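Local coordinates for protein aspartate aminotransferase, cytoplasmic (Schizosaccharomyces pombe 972h-, PDB 6JPK) that catalyses the reversible, pyridoxal 5'-phosphate-dependent transfer of an amino group between L-aspartate and 2-oxoglutarate, giving oxaloacetate and L-glutamate, at residues A[71-75]-A[285-289]; A[153-157]-A[169-173]; A[369-374]-A[399-404]. The protein carries 1 engineered substitution. All coordinates share one frame; numbering follows the deposited sequence.

Interaction 1. Residues A[71-75]-A[285-289]; sequences LPIAG and CIVQR
Ile73 stands at the apex of a tight turn and pushes its side chain against one side of the helical segment 285-289, while its carbonyl is held by Gln288. The polar part is a single bond: Gln288 NE2 donates to Ile73 O at 2.9 Å, with an N-H...O angle of 162°. The oxygen lies in the plane of the Gln288 amide, and the amide nitrogen arrives almost head-on to the Ile73 carbonyl. The apolar part belongs to the branches of Ile73. With CG1 anti to the backbone N (chi1 -178°), the longer branch runs out to the helix, and its CD1 packs 3.4 Å from Arg289 CB and only 3.2 Å from Cys285 O. The shorter branch turns to the cysteine, Ile73 CG2 lying 3.6 Å from Cys285 SG. Between these contacts, Ile73 CG1 runs antiparallel to the aliphatic part of Gln288, 3.8 Å from Gln288 CG. Arg289 bends back at its third torsion, which brings its NE within 3.5 Å of Ile73 CD1.

Behind this first shell, the presentation of Ile73 rests on a type I beta turn from Pro72 to Gly75, closed by Gly75 N to Pro72 O at 2.9 Å. Gln288 is fixed from a second direction, since NE2 also donates to Gln104 O, and Ala74 pairs with Gln104 through the backbone. Strand 100-106, an outer strand of the large mixed sheet, thus joins turn to helix: Met103 touches Ala74, Cys285 and Gln288, while helix 107-127 packs on Gln288 through Leu114.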
loop_
_atom_site.group_PDB
_atom_site.type_symbol
_atom_site.label_atom_id
_atom_site.label_comp_id
_atom_site.label_asym_id
_atom_site.label_seq_id
_atom_site.Cartn_x
_atom_site.Cartn_y
_atom_site.Cartn_z
ATOM N N LEU A 71 11.787 4.396 -1.655
ATOM C CA LEU A 71 11.683 4.768 -3.057
ATOM C C LEU A 71 11.159 6.193 -3.202
ATOM O O LEU A 71 10.535 6.732 -2.282
ATOM C CB LEU A 71 10.736 3.823 -3.784
ATOM C CG LEU A 71 11.161 2.358 -3.808
ATOM C CD1 LEU A 71 10.163 1.561 -4.638
ATOM C CD2 LEU A 71 12.583 2.229 -4.367
ATOM N N PRO A 72 11.386 6.827 -4.372
ATOM C CA PRO A 72 10.633 8.042 -4.702
ATOM C C PRO A 72 9.129 7.833 -4.581
ATOM O O PRO A 72 8.619 6.704 -4.586
ATOM C CB PRO A 72 11.047 8.329 -6.151
ATOM C CG PRO A 72 12.414 7.775 -6.246
ATOM C CD PRO A 72 12.434 6.545 -5.371
ATOM N N ILE A 73 8.403 8.938 -4.468
ATOM C CA ILE A 73 6.973 8.848 -4.197
ATOM C C ILE A 73 6.259 8.086 -5.311
ATOM O O ILE A 73 5.340 7.291 -5.054
ATOM C CB ILE A 73 6.389 10.259 -3.993
ATOM C CG1 ILE A 73 4.906 10.176 -3.670
ATOM C CG2 ILE A 73 6.609 11.125 -5.221
ATOM C CD1 ILE A 73 4.490 11.323 -2.828
ATOM N N ALA A 74 6.675 8.298 -6.555
ATOM C CA ALA A 74 6.075 7.626 -7.699
ATOM C C ALA A 74 6.658 6.231 -7.937
ATOM O O ALA A 74 6.182 5.515 -8.830
ATOM C CB ALA A 74 6.237 8.493 -8.953
ATOM N N GLY A 75 7.670 5.836 -7.178
ATOM C CA GLY A 75 8.210 4.490 -7.215
ATOM C C GLY A 75 9.587 4.441 -7.856
ATOM O O GLY A 75 10.206 5.460 -8.163
ATOM N N CYS A 285 0.891 12.324 -7.189
ATOM C CA CYS A 285 1.844 12.249 -6.085
ATOM C C CYS A 285 1.235 12.750 -4.783
ATOM O O CYS A 285 1.584 12.247 -3.707
ATOM C CB CYS A 285 3.107 13.052 -6.419
ATOM S SG CYS A 285 4.164 12.225 -7.655
ATOM N N ILE A 286 0.337 13.734 -4.858
ATOM C CA ILE A 286 -0.354 14.207 -3.657
ATOM C C ILE A 286 -1.220 13.099 -3.069
ATOM O O ILE A 286 -1.197 12.849 -1.857
ATOM C CB ILE A 286 -1.182 15.464 -3.975
ATOM C CG1 ILE A 286 -0.248 16.631 -4.303
ATOM C CG2 ILE A 286 -2.115 15.801 -2.803
ATOM C CD1 ILE A 286 -0.984 17.886 -4.694
ATOM N N VAL A 287 -1.989 12.408 -3.915
ATOM C CA VAL A 287 -2.783 11.280 -3.427
ATOM C C VAL A 287 -1.882 10.221 -2.796
ATOM O O VAL A 287 -2.118 9.771 -1.670
ATOM C CB VAL A 287 -3.639 10.693 -4.565
ATOM C CG1 VAL A 287 -4.348 9.419 -4.086
ATOM C CG2 VAL A 287 -4.653 11.726 -5.041
ATOM N N GLN A 288 -0.840 9.801 -3.524
ATOM C CA GLN A 288 0.109 8.802 -3.027
ATOM C C GLN A 288 0.708 9.211 -1.682
ATOM O O GLN A 288 0.808 8.397 -0.753
ATOM C CB GLN A 288 1.223 8.611 -4.066
ATOM C CG GLN A 288 2.236 7.490 -3.765
ATOM C CD GLN A 288 1.929 6.236 -4.569
ATOM O OE1 GLN A 288 0.779 5.802 -4.630
ATOM N NE2 GLN A 288 2.952 5.658 -5.207
ATOM N N ARG A 289 1.128 10.475 -1.566
ATOM C CA ARG A 289 1.794 10.928 -0.350
ATOM C C ARG A 289 0.904 10.748 0.873
ATOM O O ARG A 289 1.398 10.434 1.963
ATOM C CB ARG A 289 2.210 12.400 -0.481
ATOM C CG ARG A 289 3.334 12.819 0.479
ATOM C CD ARG A 289 3.885 14.240 0.224
ATOM N NE ARG A 289 4.363 14.445 -1.147
ATOM C CZ ARG A 289 3.872 15.360 -1.985
ATOM N NH1 ARG A 289 2.898 16.171 -1.587
ATOM N NH2 ARG A 289 4.360 15.476 -3.218
#

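Interaction 2. Residues A[153-157]-A[169-173]; sequences ETYPY and GMLST. Engineered in segment 153-157: Glu153 (natural residue Asp).
Tyr155 and Met170 meet inside a beta-alpha-beta crossover: the chain leaves strand 152-159, adds the short antiparallel strand 164-165, then enters helix 167-176, which packs on 152-159. The two side chains run together in one direction. Met170 is extended, its CG anti to the backbone N (chi1 173°), and its end reaches the ring of Tyr155: Met170 CE and Tyr155 CE1 are 3.5 Å apart. Its sulfur makes a Met-aromatic contact, SD sitting 4.4 Å from the centroid of the Tyr155 ring and oblique to it. A longer one goes to Tyr157, with Met170 SD 5.5 Å from that ring's centroid.

Farther along the helix, Thr173 splits its branches: OG1 comes within 3.1 Å of Pro156 CD, and the methyl CG2 rests 3.8 Å from Tyr155 CB. Gly169 lets the proline ring lie on bare backbone, Pro156 CD being 3.5 Å from Gly169 O; a beta carbon here would collide with Pro156 CB.

Both tyrosines are tied down at the far end, Tyr155 OH to Leu184 O and Tyr157 OH to Ile195 O. Tyr157 also stacks on His190, and its side chain is about 9 Å from that of Asn191, which probably binds L-aspartate. The helix leads on to strand 182-186, parallel to strand 152-159 with strand 131-135 between them, an arrangement typical of the large domain of fold type I aminotransferases.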
loop_
_atom_site.group_PDB
_atom_site.type_symbol
_atom_site.label_atom_id
_atom_site.label_comp_id
_atom_site.label_asym_id
_atom_site.label_seq_id
_atom_site.Cartn_x
_atom_site.Cartn_y
_atom_site.Cartn_z
ATOM N N GLU A 153 -22.535 2.535 -12.576
ATOM C CA GLU A 153 -23.510 1.903 -13.449
ATOM C C GLU A 153 -22.860 0.662 -14.047
ATOM O O GLU A 153 -21.661 0.421 -13.863
ATOM C CB GLU A 153 -23.964 2.871 -14.553
ATOM C CG GLU A 153 -24.367 4.244 -14.050
ATOM C CD GLU A 153 -25.765 4.264 -13.430
ATOM O OE1 GLU A 153 -26.449 3.214 -13.451
ATOM O OE2 GLU A 153 -26.180 5.337 -12.928
ATOM N N THR A 154 -23.638 -0.141 -14.769
ATOM C CA THR A 154 -23.045 -1.313 -15.397
ATOM C C THR A 154 -23.373 -1.332 -16.885
ATOM O O THR A 154 -24.329 -0.703 -17.350
ATOM C CB THR A 154 -23.494 -2.645 -14.741
ATOM O OG1 THR A 154 -24.857 -2.903 -15.050
ATOM C CG2 THR A 154 -23.349 -2.605 -13.218
ATOM N N TYR A 155 -22.527 -2.032 -17.636
ATOM C CA TYR A 155 -22.882 -2.419 -18.981
ATOM C C TYR A 155 -22.999 -3.936 -19.056
ATOM O O TYR A 155 -22.301 -4.645 -18.322
ATOM C CB TYR A 155 -21.867 -1.914 -20.024
ATOM C CG TYR A 155 -20.405 -2.249 -19.782
ATOM C CD1 TYR A 155 -19.828 -3.374 -20.356
ATOM C CD2 TYR A 155 -19.595 -1.411 -19.015
ATOM C CE1 TYR A 155 -18.493 -3.679 -20.154
ATOM C CE2 TYR A 155 -18.258 -1.712 -18.800
ATOM C CZ TYR A 155 -17.707 -2.836 -19.387
ATOM O OH TYR A 155 -16.380 -3.132 -19.192
ATOM N N PRO A 156 -23.931 -4.454 -19.855
ATOM C CA PRO A 156 -24.090 -5.913 -19.974
ATOM C C PRO A 156 -22.818 -6.557 -20.509
ATOM O O PRO A 156 -22.105 -5.973 -21.329
ATOM C CB PRO A 156 -25.250 -6.065 -20.970
ATOM C CG PRO A 156 -25.973 -4.761 -20.917
ATOM C CD PRO A 156 -24.929 -3.718 -20.643
ATOM N N TYR A 157 -22.524 -7.768 -20.026
ATOM C CA TYR A 157 -21.313 -8.441 -20.484
ATOM C C TYR A 157 -21.516 -9.938 -20.718
ATOM O O TYR A 157 -21.143 -10.460 -21.772
ATOM C CB TYR A 157 -20.158 -8.217 -19.496
ATOM C CG TYR A 157 -18.833 -8.475 -20.156
ATOM C CD1 TYR A 157 -18.255 -9.742 -20.128
ATOM C CD2 TYR A 157 -18.185 -7.470 -20.865
ATOM C CE1 TYR A 157 -17.055 -9.995 -20.769
ATOM C CE2 TYR A 157 -16.977 -7.710 -21.514
ATOM C CZ TYR A 157 -16.415 -8.973 -21.459
ATOM O OH TYR A 157 -15.218 -9.224 -22.098
ATOM N N GLY A 169 -25.564 -5.814 -26.090
ATOM C CA GLY A 169 -25.942 -5.110 -24.872
ATOM C C GLY A 169 -24.904 -4.097 -24.418
ATOM O O GLY A 169 -25.247 -2.978 -24.021
ATOM N N MET A 170 -23.621 -4.470 -24.456
ATOM C CA MET A 170 -22.572 -3.512 -24.109
ATOM C C MET A 170 -22.577 -2.314 -25.059
ATOM O O MET A 170 -22.540 -1.157 -24.624
ATOM C CB MET A 170 -21.205 -4.206 -24.120
ATOM C CG MET A 170 -20.025 -3.246 -23.934
ATOM S SD MET A 170 -18.475 -4.115 -23.638
ATOM C CE MET A 170 -17.367 -2.723 -23.279
ATOM N N LEU A 171 -22.614 -2.578 -26.367
ATOM C CA LEU A 171 -22.632 -1.497 -27.349
ATOM C C LEU A 171 -23.806 -0.555 -27.109
ATOM O O LEU A 171 -23.664 0.674 -27.182
ATOM C CB LEU A 171 -22.713 -2.089 -28.758
ATOM C CG LEU A 171 -21.781 -1.556 -29.847
ATOM C CD1 LEU A 171 -21.973 -0.090 -29.962
ATOM C CD2 LEU A 171 -20.322 -1.857 -29.530
ATOM N N SER A 172 -24.976 -1.117 -26.816
ATOM C CA SER A 172 -26.157 -0.292 -26.635
ATOM C C SER A 172 -26.013 0.602 -25.410
ATOM O O SER A 172 -26.399 1.778 -25.442
ATOM C CB SER A 172 -27.392 -1.193 -26.539
ATOM O OG SER A 172 -28.524 -0.442 -26.173
ATOM N N THR A 173 -25.434 0.070 -24.330
ATOM C CA THR A 173 -25.184 0.882 -23.141
ATOM C C THR A 173 -24.170 1.986 -23.427
ATOM O O THR A 173 -24.339 3.122 -22.968
ATOM C CB THR A 173 -24.720 -0.011 -21.983
ATOM O OG1 THR A 173 -25.780 -0.910 -21.632
ATOM C CG2 THR A 173 -24.362 0.819 -20.742
#

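Interaction 3. Residues A[369-374]-A[399-404]; sequences FCQERY and QAFNHA
Tyr374 OH and His403 ND1 are 2.6 Å apart, a short hydrogen bond whose direction is not settled. It ties together two packed helices, 364-374 and 394-407, whose segments here run at 118° with their axes 9.7 Å apart, and it belongs to an aromatic cluster of Tyr374, Phe369 and His403. The hydroxyl meets the imidazole at its edge, in its plane, while the two rings stand nearly perpendicular. Phe369 approaches the same imidazole differently: its CZ edge points at a face of His403 in an edge-to-face pair, planes at 74°, with CZ 3.7 Å from His403 NE2. The imidazole can reach both partners because its CG is anti to the backbone N (chi1 -168°).

The Tyr374 ring lies flat against the other helix, Ala400 CA sitting 3.6 Å from its centroid, almost straight above it, in a CH-pi contact. A leucine in place of Tyr374 would probably leave His403 ND1 without this hydroxyl partner and Ala400 without the flat ring over it. Deeper in, Cys370 SG wedges between Ala404 CB and Phe401 CD1, 3.8 Å from the latter.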
loop_
_atom_site.group_PDB
_atom_site.type_symbol
_atom_site.label_atom_id
_atom_site.label_comp_id
_atom_site.label_asym_id
_atom_site.label_seq_id
_atom_site.Cartn_x
_atom_site.Cartn_y
_atom_site.Cartn_z
ATOM N N PHE A 369 -25.212 -28.696 -5.962
ATOM C CA PHE A 369 -25.131 -30.139 -6.167
ATOM C C PHE A 369 -23.675 -30.592 -6.274
ATOM O O PHE A 369 -23.281 -31.595 -5.666
ATOM C CB PHE A 369 -25.918 -30.504 -7.427
ATOM C CG PHE A 369 -26.062 -31.992 -7.678
ATOM C CD1 PHE A 369 -25.099 -32.687 -8.401
ATOM C CD2 PHE A 369 -27.193 -32.678 -7.239
ATOM C CE1 PHE A 369 -25.244 -34.057 -8.656
ATOM C CE2 PHE A 369 -27.350 -34.043 -7.487
ATOM C CZ PHE A 369 -26.374 -34.732 -8.195
ATOM N N CYS A 370 -22.862 -29.857 -7.041
ATOM C CA CYS A 370 -21.438 -30.169 -7.138
ATOM C C CYS A 370 -20.758 -30.097 -5.777
ATOM O O CYS A 370 -19.879 -30.911 -5.470
ATOM C CB CYS A 370 -20.754 -29.203 -8.103
ATOM S SG CYS A 370 -21.161 -29.440 -9.826
ATOM N N GLN A 371 -21.135 -29.117 -4.957
ATOM C CA GLN A 371 -20.522 -28.987 -3.643
ATOM C C GLN A 371 -20.891 -30.163 -2.740
ATOM O O GLN A 371 -20.020 -30.759 -2.101
ATOM C CB GLN A 371 -20.927 -27.661 -2.997
ATOM C CG GLN A 371 -20.132 -27.365 -1.734
ATOM C CD GLN A 371 -20.624 -26.142 -0.994
ATOM O OE1 GLN A 371 -21.106 -26.245 0.128
ATOM N NE2 GLN A 371 -20.493 -24.979 -1.613
ATOM N N GLU A 372 -22.176 -30.526 -2.689
ATOM C CA GLU A 372 -22.619 -31.538 -1.735
ATOM C C GLU A 372 -22.276 -32.955 -2.183
ATOM O O GLU A 372 -21.944 -33.805 -1.352
ATOM C CB GLU A 372 -24.130 -31.405 -1.504
ATOM C CG GLU A 372 -24.487 -30.149 -0.728
ATOM C CD GLU A 372 -25.980 -29.934 -0.588
ATOM O OE1 GLU A 372 -26.762 -30.856 -0.910
ATOM O OE2 GLU A 372 -26.369 -28.829 -0.157
ATOM N N ARG A 373 -22.359 -33.245 -3.479
ATOM C CA ARG A 373 -22.140 -34.611 -3.944
ATOM C C ARG A 373 -20.727 -34.869 -4.459
ATOM O O ARG A 373 -20.313 -36.030 -4.515
ATOM C CB ARG A 373 -23.147 -34.965 -5.044
ATOM C CG ARG A 373 -24.612 -34.801 -4.614
ATOM C CD ARG A 373 -25.093 -36.001 -3.817
ATOM N NE ARG A 373 -24.976 -37.235 -4.595
ATOM C CZ ARG A 373 -25.919 -37.722 -5.407
ATOM N NH1 ARG A 373 -27.076 -37.082 -5.562
ATOM N NH2 ARG A 373 -25.699 -38.852 -6.072
ATOM N N TYR A 374 -19.986 -33.832 -4.858
ATOM C CA TYR A 374 -18.625 -34.023 -5.350
ATOM C C TYR A 374 -17.594 -33.167 -4.626
ATOM O O TYR A 374 -16.409 -33.207 -4.993
ATOM C CB TYR A 374 -18.572 -33.755 -6.864
ATOM C CG TYR A 374 -19.350 -34.793 -7.653
ATOM C CD1 TYR A 374 -20.730 -34.684 -7.814
ATOM C CD2 TYR A 374 -18.705 -35.898 -8.216
ATOM C CE1 TYR A 374 -21.454 -35.643 -8.524
ATOM C CE2 TYR A 374 -19.420 -36.870 -8.927
ATOM C CZ TYR A 374 -20.794 -36.731 -9.076
ATOM O OH TYR A 374 -21.502 -37.680 -9.782
ATOM N N GLN A 399 -16.948 -35.158 -14.261
ATOM C CA GLN A 399 -18.011 -36.079 -13.874
ATOM C C GLN A 399 -19.060 -35.374 -13.027
ATOM O O GLN A 399 -20.260 -35.631 -13.178
ATOM C CB GLN A 399 -17.422 -37.269 -13.115
ATOM C CG GLN A 399 -16.569 -38.207 -13.969
ATOM C CD GLN A 399 -17.393 -39.239 -14.725
ATOM O OE1 GLN A 399 -18.571 -39.463 -14.421
ATOM N NE2 GLN A 399 -16.774 -39.880 -15.718
ATOM N N ALA A 400 -18.617 -34.483 -12.126
ATOM C CA ALA A 400 -19.535 -33.703 -11.300
ATOM C C ALA A 400 -20.422 -32.812 -12.151
ATOM O O ALA A 400 -21.645 -32.780 -11.963
ATOM C CB ALA A 400 -18.757 -32.846 -10.303
ATOM N N PHE A 401 -19.809 -32.042 -13.062
ATOM C CA PHE A 401 -20.576 -31.164 -13.939
ATOM C C PHE A 401 -21.579 -31.967 -14.756
ATOM O O PHE A 401 -22.755 -31.592 -14.866
ATOM C CB PHE A 401 -19.644 -30.375 -14.869
ATOM C CG PHE A 401 -18.849 -29.272 -14.184
ATOM C CD1 PHE A 401 -18.817 -29.150 -12.804
ATOM C CD2 PHE A 401 -18.148 -28.347 -14.940
ATOM C CE1 PHE A 401 -18.084 -28.139 -12.185
ATOM C CE2 PHE A 401 -17.407 -27.328 -14.329
ATOM C CZ PHE A 401 -17.383 -27.222 -12.949
ATOM N N ASN A 402 -21.127 -33.075 -15.346
ATOM C CA ASN A 402 -22.015 -33.905 -16.151
ATOM C C ASN A 402 -23.221 -34.346 -15.335
ATOM O O ASN A 402 -24.370 -34.200 -15.767
ATOM C CB ASN A 402 -21.252 -35.114 -16.687
ATOM C CG ASN A 402 -22.148 -36.094 -17.427
ATOM O OD1 ASN A 402 -22.698 -35.771 -18.477
ATOM N ND2 ASN A 402 -22.292 -37.296 -16.885
ATOM N N HIS A 403 -22.972 -34.857 -14.128
ATOM C CA HIS A 403 -24.062 -35.329 -13.279
ATOM C C HIS A 403 -24.991 -34.179 -12.892
ATOM O O HIS A 403 -26.218 -34.301 -12.968
ATOM C CB HIS A 403 -23.474 -36.003 -12.043
ATOM C CG HIS A 403 -24.463 -36.774 -11.231
ATOM N ND1 HIS A 403 -24.093 -37.530 -10.140
ATOM C CD2 HIS A 403 -25.807 -36.906 -11.347
ATOM C CE1 HIS A 403 -25.169 -38.093 -9.615
ATOM N NE2 HIS A 403 -26.223 -37.726 -10.325
ATOM N N ALA A 404 -24.416 -33.052 -12.476
ATOM C CA ALA A 404 -25.214 -31.916 -12.018
ATOM C C ALA A 404 -26.130 -31.393 -13.125
ATOM O O ALA A 404 -27.317 -31.131 -12.896
ATOM C CB ALA A 404 -24.292 -30.804 -11.510
#

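How the interactions relate
From the N terminus, the chain first passes the turn 71-75 and meets it again at 285-289, so interaction 1 closes a loop of 209 residues that contains every strand of the large mixed sheet, and joins the loop before helix 77-87 to helix 274-289. Interaction 2 is nested within it: 153-157 and 169-173 are 12 residues apart and tie strand 152-159 to helix 167-176. Interaction 3 follows in series, its segments 25 residues apart at their closest ends, joining helix 364-374 to helix 394-407. None of the three touches another. Interactions 1 and 3 lie on opposite sides of the chain's centre, their centres 49 Å apart, and the nearest atoms of interactions 2 and 3 are still about 18 Å apart.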